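Local structure of putative carbohydrate-active enzyme (Uncultured organism, 5WH8) at residues Y163-I168 with D197-D202. The protein probably hydrolyses O-glycosidic bonds as a cellulase, this chain being the glycoside hydrolase family 5 part of a longer multi-modular protein. Sequence-based numbering, arbitrary orientation.
Sequences YAEAVI and DPLSYD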
ATOM      1  N   TYR A 163       6.701  13.385 -12.760  1.00 11.36           N
ATOM      2  CA  TYR A 163       6.386  13.527 -11.337  1.00 12.48           C
ATOM      3  C   TYR A 163       7.384  12.754 -10.484  1.00 12.62           C
ATOM      4  O   TYR A 163       7.925  13.283  -9.516  1.00 12.67           O
ATOM      5  CB  TYR A 163       4.951  13.044 -11.044  1.00 10.29           C
ATOM      6  CG  TYR A 163       4.620  12.920  -9.557  1.00 10.81           C
ATOM      7  CD1 TYR A 163       4.271  14.033  -8.817  1.00 11.58           C
ATOM      8  CD2 TYR A 163       4.697  11.693  -8.898  1.00 11.75           C
ATOM      9  CE1 TYR A 163       3.974  13.936  -7.472  1.00 10.03           C
ATOM     10  CE2 TYR A 163       4.411  11.585  -7.541  1.00 11.62           C
ATOM     11  CZ  TYR A 163       4.059  12.711  -6.837  1.00 10.69           C
ATOM     12  OH  TYR A 163       3.777  12.657  -5.488  1.00 11.92           O
ATOM     13  N   ALA A 164       7.604  11.491 -10.838  1.00 10.25           N
ATOM     14  CA  ALA A 164       8.502  10.632 -10.071  1.00 11.82           C
ATOM     15  C   ALA A 164       9.937  11.167 -10.093  1.00 14.45           C
ATOM     16  O   ALA A 164      10.662  11.066  -9.104  1.00 13.78           O
ATOM     17  CB  ALA A 164       8.463   9.211 -10.611  1.00 14.76           C
ATOM     18  N   GLU A 165      10.355  11.720 -11.226  1.00 11.89           N
ATOM     19  CA  GLU A 165      11.710  12.255 -11.331  1.00 16.04           C
ATOM     20  C   GLU A 165      11.862  13.575 -10.551  1.00 17.16           C
ATOM     21  O   GLU A 165      12.993  14.015 -10.295  1.00 15.23           O
ATOM     22  CB  GLU A 165      12.084  12.390 -12.814  1.00 14.66           C
ATOM     23  CG  GLU A 165      12.326  11.020 -13.451  1.00 14.75           C
ATOM     24  CD  GLU A 165      12.546  11.028 -14.951  1.00 21.82           C
ATOM     25  OE1 GLU A 165      12.299  12.061 -15.610  1.00 25.17           O
ATOM     26  OE2 GLU A 165      12.950   9.967 -15.471  1.00 24.13           O
ATOM     27  N   ALA A 166      10.742  14.180 -10.147  1.00 14.13           N
ATOM     28  CA  ALA A 166      10.744  15.334  -9.222  1.00 13.46           C
ATOM     29  C   ALA A 166      10.800  14.897  -7.755  1.00 19.37           C
ATOM     30  O   ALA A 166      11.550  15.462  -6.946  1.00 19.52           O
ATOM     31  CB  ALA A 166       9.499  16.227  -9.461  1.00 15.53           C
ATOM     32  N   VAL A 167      10.007  13.895  -7.402  1.00 14.06           N
ATOM     33  CA  VAL A 167       9.896  13.463  -6.007  1.00 11.38           C
ATOM     34  C   VAL A 167      11.007  12.494  -5.557  1.00 11.99           C
ATOM     35  O   VAL A 167      11.465  12.572  -4.418  1.00 13.59           O
ATOM     36  CB  VAL A 167       8.483  12.807  -5.760  1.00 13.79           C
ATOM     37  CG1 VAL A 167       8.411  12.109  -4.428  1.00 24.07           C
ATOM     38  CG2 VAL A 167       7.365  13.873  -5.891  1.00 15.80           C
ATOM     39  N   ILE A 168      11.424  11.559  -6.406  1.00 12.86           N
ATOM     40  CA  ILE A 168      12.355  10.527  -5.953  1.00 13.40           C
ATOM     41  C   ILE A 168      13.705  11.130  -5.528  1.00 12.50           C
ATOM     42  O   ILE A 168      14.259  10.705  -4.514  1.00 12.86           O
ATOM     43  CB  ILE A 168      12.533   9.421  -7.014  1.00 14.40           C
ATOM     44  CG1 ILE A 168      11.230   8.589  -7.071  1.00 12.72           C
ATOM     45  CG2 ILE A 168      13.739   8.519  -6.689  1.00 15.25           C
ATOM     46  CD1 ILE A 168      11.217   7.546  -8.152  1.00 14.58           C
ATOM     47  N   ASP A 197       9.399   2.447 -20.790  1.00 15.18           N
ATOM     48  CA  ASP A 197      10.331   3.520 -20.467  1.00 18.12           C
ATOM     49  C   ASP A 197      10.468   3.623 -18.952  1.00 14.74           C
ATOM     50  O   ASP A 197      10.027   4.594 -18.362  1.00 14.42           O
ATOM     51  CB  ASP A 197       9.830   4.842 -21.057  1.00 16.46           C
ATOM     52  CG  ASP A 197      10.844   5.979 -20.946  1.00 21.59           C
ATOM     53  OD1 ASP A 197      12.054   5.731 -20.737  1.00 22.92           O
ATOM     54  OD2 ASP A 197      10.417   7.142 -21.093  1.00 27.10           O
ATOM     55  N   PRO A 198      11.072   2.605 -18.312  1.00 14.88           N
ATOM     56  CA  PRO A 198      11.087   2.599 -16.844  1.00 15.71           C
ATOM     57  C   PRO A 198      11.989   3.646 -16.214  1.00 16.31           C
ATOM     58  O   PRO A 198      12.896   4.193 -16.863  1.00 16.24           O
ATOM     59  CB  PRO A 198      11.583   1.187 -16.490  1.00 18.24           C
ATOM     60  CG  PRO A 198      12.181   0.640 -17.712  1.00 20.84           C
ATOM     61  CD  PRO A 198      11.601   1.365 -18.896  1.00 16.24           C
ATOM     62  N   LEU A 199      11.718   3.928 -14.941  1.00 15.44           N
ATOM     63  CA  LEU A 199      12.581   4.793 -14.124  1.00 14.48           C
ATOM     64  C   LEU A 199      13.991   4.208 -13.969  1.00 15.51           C
ATOM     65  O   LEU A 199      14.162   2.986 -13.925  1.00 16.17           O
ATOM     66  CB  LEU A 199      11.958   5.006 -12.738  1.00 15.35           C
ATOM     67  CG  LEU A 199      10.628   5.745 -12.730  1.00 17.21           C
ATOM     68  CD1 LEU A 199       9.869   5.483 -11.420  1.00 18.30           C
ATOM     69  CD2 LEU A 199      10.911   7.225 -12.906  1.00 18.33           C
ATOM     70  N   SER A 200      15.004   5.073 -13.888  1.00 16.14           N
ATOM     71  CA  SER A 200      16.398   4.588 -13.795  1.00 17.51           C
ATOM     72  C   SER A 200      16.931   4.395 -12.371  1.00 29.21           C
ATOM     73  O   SER A 200      18.108   4.091 -12.177  1.00 40.09           O
ATOM     74  CB  SER A 200      17.336   5.545 -14.545  1.00 20.87           C
ATOM     75  OG  SER A 200      17.014   5.530 -15.921  1.00 29.66           O
ATOM     76  N   TYR A 201      16.070   4.550 -11.376  1.00 19.40           N
ATOM     77  CA  TYR A 201      16.476   4.451  -9.978  1.00 14.08           C
ATOM     78  C   TYR A 201      16.435   3.007  -9.484  1.00 18.00           C
ATOM     79  O   TYR A 201      15.645   2.211  -9.983  1.00 18.65           O
ATOM     80  CB  TYR A 201      15.551   5.302  -9.096  1.00 16.69           C
ATOM     81  CG  TYR A 201      15.433   6.743  -9.519  1.00 17.14           C
ATOM     82  CD1 TYR A 201      16.436   7.654  -9.236  1.00 21.06           C
ATOM     83  CD2 TYR A 201      14.307   7.196 -10.198  1.00 22.42           C
ATOM     84  CE1 TYR A 201      16.323   8.985  -9.627  1.00 27.73           C
ATOM     85  CE2 TYR A 201      14.183   8.506 -10.579  1.00 24.58           C
ATOM     86  CZ  TYR A 201      15.197   9.399 -10.306  1.00 26.03           C
ATOM     87  OH  TYR A 201      15.053  10.715 -10.705  1.00 26.86           O
ATOM     88  N   ASP A 202      17.262   2.689  -8.486  1.00 17.64           N
ATOM     89  CA  ASP A 202      17.218   1.398  -7.791  1.00 18.69           C
ATOM     90  C   ASP A 202      16.045   1.313  -6.794  1.00 14.53           C
ATOM     91  O   ASP A 202      15.534   2.338  -6.329  1.00 14.90           O
ATOM     92  CB  ASP A 202      18.519   1.148  -7.002  1.00 24.92           C
ATOM     93  CG  ASP A 202      19.758   1.110  -7.874  1.00 41.51           C
ATOM     94  OD1 ASP A 202      19.690   0.600  -9.015  1.00 33.79           O
ATOM     95  OD2 ASP A 202      20.819   1.575  -7.392  1.00 40.85           O
TER
HETATM   96  O   HOH W   1      14.481   7.860 -14.658  1.00 27.74           O
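Ile168 lays its methyl CG2 over the middle of the Tyr201 ring in a CH-pi contact, 3.6 Å from CG2 to the ring centroid and 6° off the normal, so that CG2 is nearly equidistant from the six ring carbons. Ile168 CD1, anti to CA (chi2 175°), lies alongside CG2 and meets Tyr201 CD2 at 3.7 Å. The phenol end reaches on to the helix backbone: Tyr201 OH lies 3.7 Å from Glu165 CA, and Glu165 CG sits at the ring edge, near its plane. Leu199 makes the other apolar patch. Its CD2 packs 3.9 Å from Ala164 CB and also touches the Glu165 CG methylene, while CD1 faces Ile168 CD1 at 4.1 Å. Together they seat the loop between helix 191-194 and strand 204-211 against helix 157-172, on the outside of the eight-stranded beta/alpha (TIM) barrel of the GH5 cellulase family; underneath, Ala164 and Leu199 both rest on Cys182 and Ile168 on Ile180, residues of barrel strand 180-182. Polar linkage is through solvent: one water donates to Glu165 OE2 at 2.7 Å and accepts from Ser200 N at 2.9 Å, tying the carboxylate to the loop backbone. The Glu165 chain, extended beyond CG (chi2 173°), carries the carboxylate out toward this water, and Lys161 NZ, one turn earlier on the helix, forms a salt bridge with the same OE2. Leu199 N is hydrogen-bonded to Tyr206 OH, and Asp202 O to Arg172 NH1.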